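PDB 4DAM: single-stranded DNA-binding protein 1 from Streptomyces coelicolor, which probably binds single-stranded DNA as a homotetramer, through the OB-fold domain that makes up most of this fragment of the longer protein. Local coordinates for residues P37-R48 / D59-N70. The protein carries 1 engineered substitution. Residues are numbered along the deposited sequence; the frame is centred on the assembly and turned at random. Where two conformers were deposited one is given.
Sequences PSVRFRLAVTAR and DGHTNFFTVWAN
The carbonyl oxygen of Ala-69 is gripped twice: Val-39 N donates to Ala-69 O at 3.0 Å, and so does a water molecule that also bonds Ser-38 OG. The oxygen of this water lies 2.8 Å from Ala-69 O. From this end the antiparallel ladder runs on through the hydrogen-bonded pairs Phe-41 with Val-67, Leu-43 with Phe-65 and Val-45 with Asn-63. At the far end a beta bulge shifts the register by one residue, so that Ala-47 takes the N-H of Gly-60 on its oxygen and gives its own N-H to His-61 O. This long hairpin belongs to the OB-fold barrel, flanked by strand 17-33 along 37-48 and by strand 103-112 along 59-70. On its buried face, the CB of Val-67 sits over one face of the Phe-41 ring, 3.9 Å from the centroid; a chi1 of 63° places CG between backbone N and carbonyl carbon and lays the ring alongside the valine. A serine in place of Phe-41 would probably open a gap over Val-67, leaving its CG1 methyl without the ring it packs on. On the other face, the Arg-42 guanidinium lies nearly parallel to the Phe-64 ring, planes 10° apart, but displaced toward its CB-CG end, with Arg-42 NH2 3.3 Å from Phe-64 CG, while Arg-40 lays its CB over the six-membered ring of Trp-68, 4.0 Å from the centroid. Further along this face, Thr-46 OG1 and Thr-62 OG1 share a hydrogen bond of 2.7 Å. Beyond the hairpin's own strands, His-61 NE2 bonds Val-95 O of the second subunit, tying this end into the tetramer.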
# COMPACT_ATOMS: atom_id res chain seq x y z
N PRO A 37 -0.62 -11.85 -25.12
CA PRO A 37 0.70 -12.12 -24.55
C PRO A 37 0.69 -12.23 -23.03
O PRO A 37 -0.11 -11.57 -22.35
CB PRO A 37 1.55 -10.93 -24.99
CG PRO A 37 0.60 -9.88 -25.39
CD PRO A 37 -0.66 -10.56 -25.83
N SER A 38 1.56 -13.08 -22.51
CA SER A 38 1.66 -13.28 -21.06
C SER A 38 3.10 -13.46 -20.72
O SER A 38 3.83 -14.09 -21.48
CB SER A 38 0.89 -14.55 -20.67
OG SER A 38 1.31 -15.11 -19.43
N VAL A 39 3.52 -12.89 -19.59
CA VAL A 39 4.85 -13.16 -19.06
C VAL A 39 4.76 -13.43 -17.58
O VAL A 39 3.88 -12.90 -16.90
CB VAL A 39 5.74 -11.95 -19.31
CG1 VAL A 39 5.40 -10.81 -18.36
CG2 VAL A 39 7.21 -12.36 -19.26
N ARG A 40 5.63 -14.31 -17.10
CA ARG A 40 5.72 -14.59 -15.67
C ARG A 40 7.18 -14.66 -15.28
O ARG A 40 8.04 -15.09 -16.08
CB ARG A 40 5.00 -15.87 -15.29
CG ARG A 40 5.54 -17.12 -15.86
CD ARG A 40 5.06 -18.32 -15.08
NE ARG A 40 5.35 -19.53 -15.84
CZ ARG A 40 6.47 -20.24 -15.76
NH1 ARG A 40 7.44 -19.92 -14.92
NH2 ARG A 40 6.60 -21.31 -16.53
N PHE A 41 7.45 -14.22 -14.07
CA PHE A 41 8.78 -14.37 -13.48
C PHE A 41 8.68 -14.37 -11.98
O PHE A 41 7.72 -13.87 -11.40
CB PHE A 41 9.76 -13.28 -13.96
CG PHE A 41 9.37 -11.89 -13.57
CD1 PHE A 41 9.89 -11.31 -12.43
CD2 PHE A 41 8.53 -11.16 -14.38
CE1 PHE A 41 9.53 -10.01 -12.07
CE2 PHE A 41 8.17 -9.85 -14.04
CZ PHE A 41 8.68 -9.29 -12.89
N ARG A 42 9.71 -14.91 -11.34
CA ARG A 42 9.79 -14.90 -9.89
C ARG A 42 10.48 -13.63 -9.42
O ARG A 42 11.47 -13.21 -10.00
CB ARG A 42 10.55 -16.12 -9.41
CG ARG A 42 10.56 -16.40 -7.92
CD ARG A 42 11.18 -17.78 -7.74
NE ARG A 42 11.23 -18.27 -6.37
CZ ARG A 42 10.19 -18.72 -5.67
NH1 ARG A 42 8.96 -18.70 -6.16
NH2 ARG A 42 10.41 -19.14 -4.43
N LEU A 43 9.93 -13.02 -8.38
CA LEU A 43 10.46 -11.80 -7.79
C LEU A 43 10.86 -12.08 -6.35
O LEU A 43 10.07 -12.62 -5.56
CB LEU A 43 9.40 -10.70 -7.80
CG LEU A 43 9.78 -9.33 -7.20
CD1 LEU A 43 10.77 -8.60 -8.11
CD2 LEU A 43 8.54 -8.48 -6.93
N ALA A 44 12.08 -11.71 -6.00
CA ALA A 44 12.61 -11.83 -4.63
C ALA A 44 12.67 -10.47 -3.97
O ALA A 44 13.38 -9.58 -4.46
CB ALA A 44 14.00 -12.46 -4.63
N VAL A 45 11.97 -10.32 -2.85
CA VAL A 45 11.91 -9.07 -2.13
C VAL A 45 12.48 -9.28 -0.72
O VAL A 45 11.87 -9.96 0.11
CB VAL A 45 10.45 -8.55 -2.05
CG1 VAL A 45 10.35 -7.24 -1.27
CG2 VAL A 45 9.83 -8.45 -3.44
N THR A 46 13.67 -8.73 -0.48
CA THR A 46 14.38 -8.98 0.78
C THR A 46 14.30 -7.75 1.69
O THR A 46 14.75 -6.67 1.31
CB THR A 46 15.84 -9.38 0.52
OG1 THR A 46 15.86 -10.55 -0.28
CG2 THR A 46 16.56 -9.69 1.84
N ALA A 47 13.71 -7.93 2.87
CA ALA A 47 13.69 -6.89 3.89
C ALA A 47 15.10 -6.80 4.47
O ALA A 47 15.82 -7.79 4.49
CB ALA A 47 12.68 -7.23 4.99
N ARG A 48 15.47 -5.61 4.88
CA ARG A 48 16.80 -5.35 5.46
C ARG A 48 16.64 -4.56 6.73
O ARG A 48 15.70 -3.77 6.85
CB ARG A 48 17.66 -4.58 4.47
CG ARG A 48 17.95 -5.34 3.21
CD ARG A 48 18.70 -4.47 2.22
NE ARG A 48 18.62 -5.04 0.82
CZ ARG A 48 17.49 -5.11 0.09
NH1 ARG A 48 16.33 -4.63 0.54
NH2 ARG A 48 17.51 -5.65 -1.14
N ASP A 59 20.41 -8.60 5.88
CA ASP A 59 19.22 -9.17 5.25
C ASP A 59 18.31 -9.85 6.27
O ASP A 59 18.77 -10.59 7.14
CB ASP A 59 19.59 -10.20 4.18
CG ASP A 59 20.01 -9.57 2.87
OD1 ASP A 59 20.03 -8.32 2.76
OD2 ASP A 59 20.31 -10.34 1.94
N GLY A 60 17.01 -9.58 6.14
CA GLY A 60 15.99 -10.25 6.90
C GLY A 60 15.29 -11.25 6.01
O GLY A 60 15.90 -11.90 5.16
N HIS A 61 13.98 -11.36 6.19
CA HIS A 61 13.17 -12.31 5.45
C HIS A 61 13.06 -11.94 3.99
O HIS A 61 12.91 -10.77 3.64
CB HIS A 61 11.79 -12.35 6.07
CG HIS A 61 10.84 -13.28 5.37
ND1 HIS A 61 10.94 -14.62 5.47
CD2 HIS A 61 9.79 -13.02 4.51
CE1 HIS A 61 9.98 -15.19 4.71
NE2 HIS A 61 9.27 -14.20 4.14
N THR A 62 13.15 -12.94 3.12
CA THR A 62 12.88 -12.77 1.69
C THR A 62 11.48 -13.29 1.33
O THR A 62 11.18 -14.47 1.51
CB THR A 62 13.93 -13.47 0.80
OG1 THR A 62 15.21 -12.86 1.03
CG2 THR A 62 13.55 -13.33 -0.65
N ASN A 63 10.64 -12.38 0.81
CA ASN A 63 9.36 -12.73 0.21
C ASN A 63 9.60 -13.08 -1.26
O ASN A 63 10.16 -12.27 -2.02
CB ASN A 63 8.37 -11.56 0.25
CG ASN A 63 7.70 -11.33 1.61
OD1 ASN A 63 7.18 -10.22 1.90
ND2 ASN A 63 7.68 -12.34 2.43
N PHE A 64 9.10 -14.23 -1.69
CA PHE A 64 9.04 -14.58 -3.11
C PHE A 64 7.63 -14.46 -3.64
O PHE A 64 6.67 -14.91 -3.00
CB PHE A 64 9.55 -16.00 -3.36
CG PHE A 64 11.02 -16.15 -3.10
CD1 PHE A 64 11.48 -16.56 -1.85
CD2 PHE A 64 11.95 -15.81 -4.08
CE1 PHE A 64 12.85 -16.69 -1.60
CE2 PHE A 64 13.31 -15.96 -3.83
CZ PHE A 64 13.75 -16.39 -2.59
N PHE A 65 7.52 -13.86 -4.82
CA PHE A 65 6.27 -13.73 -5.55
C PHE A 65 6.43 -14.22 -6.97
O PHE A 65 7.50 -14.09 -7.57
CB PHE A 65 5.83 -12.27 -5.64
CG PHE A 65 5.66 -11.58 -4.32
CD1 PHE A 65 6.71 -10.87 -3.75
CD2 PHE A 65 4.44 -11.62 -3.67
CE1 PHE A 65 6.55 -10.22 -2.55
CE2 PHE A 65 4.28 -10.98 -2.46
CZ PHE A 65 5.34 -10.29 -1.89
N THR A 66 5.36 -14.78 -7.51
CA THR A 66 5.28 -15.00 -8.95
C THR A 66 4.55 -13.81 -9.54
O THR A 66 3.40 -13.52 -9.17
CB THR A 66 4.53 -16.28 -9.30
OG1 THR A 66 5.21 -17.38 -8.68
CG2 THR A 66 4.50 -16.48 -10.79
N VAL A 67 5.22 -13.10 -10.41
CA VAL A 67 4.68 -11.92 -11.06
C VAL A 67 4.18 -12.27 -12.45
O VAL A 67 4.89 -12.87 -13.26
CB VAL A 67 5.71 -10.77 -11.17
CG1 VAL A 67 5.11 -9.56 -11.87
CG2 VAL A 67 6.29 -10.40 -9.80
N TRP A 68 2.94 -11.86 -12.72
CA TRP A 68 2.28 -12.09 -13.99
C TRP A 68 1.98 -10.77 -14.66
O TRP A 68 1.50 -9.85 -14.03
CB TRP A 68 0.95 -12.80 -13.77
CG TRP A 68 1.07 -14.15 -13.14
CD1 TRP A 68 1.11 -14.47 -11.79
CD2 TRP A 68 1.19 -15.42 -13.85
NE1 TRP A 68 1.22 -15.82 -11.62
CE2 TRP A 68 1.28 -16.45 -12.83
CE3 TRP A 68 1.21 -15.79 -15.18
CZ2 TRP A 68 1.36 -17.79 -13.15
CZ3 TRP A 68 1.32 -17.15 -15.49
CH2 TRP A 68 1.41 -18.12 -14.50
N ALA A 69 2.26 -10.70 -15.95
CA ALA A 69 1.93 -9.54 -16.75
C ALA A 69 1.24 -9.97 -18.04
O ALA A 69 1.45 -11.07 -18.53
CB ALA A 69 3.19 -8.72 -17.04
N ASN A 70 0.41 -9.07 -18.57
CA ASN A 70 -0.28 -9.31 -19.80
C ASN A 70 -0.23 -8.11 -20.76
O ASN A 70 0.25 -7.04 -20.39
CB ASN A 70 -1.74 -9.63 -19.45
CG ASN A 70 -1.92 -11.00 -18.91
OD1 ASN A 70 -1.82 -11.94 -19.63
ND2 ASN A 70 -2.22 -11.10 -17.64
O HOH W 1 0.34 -13.53 -17.67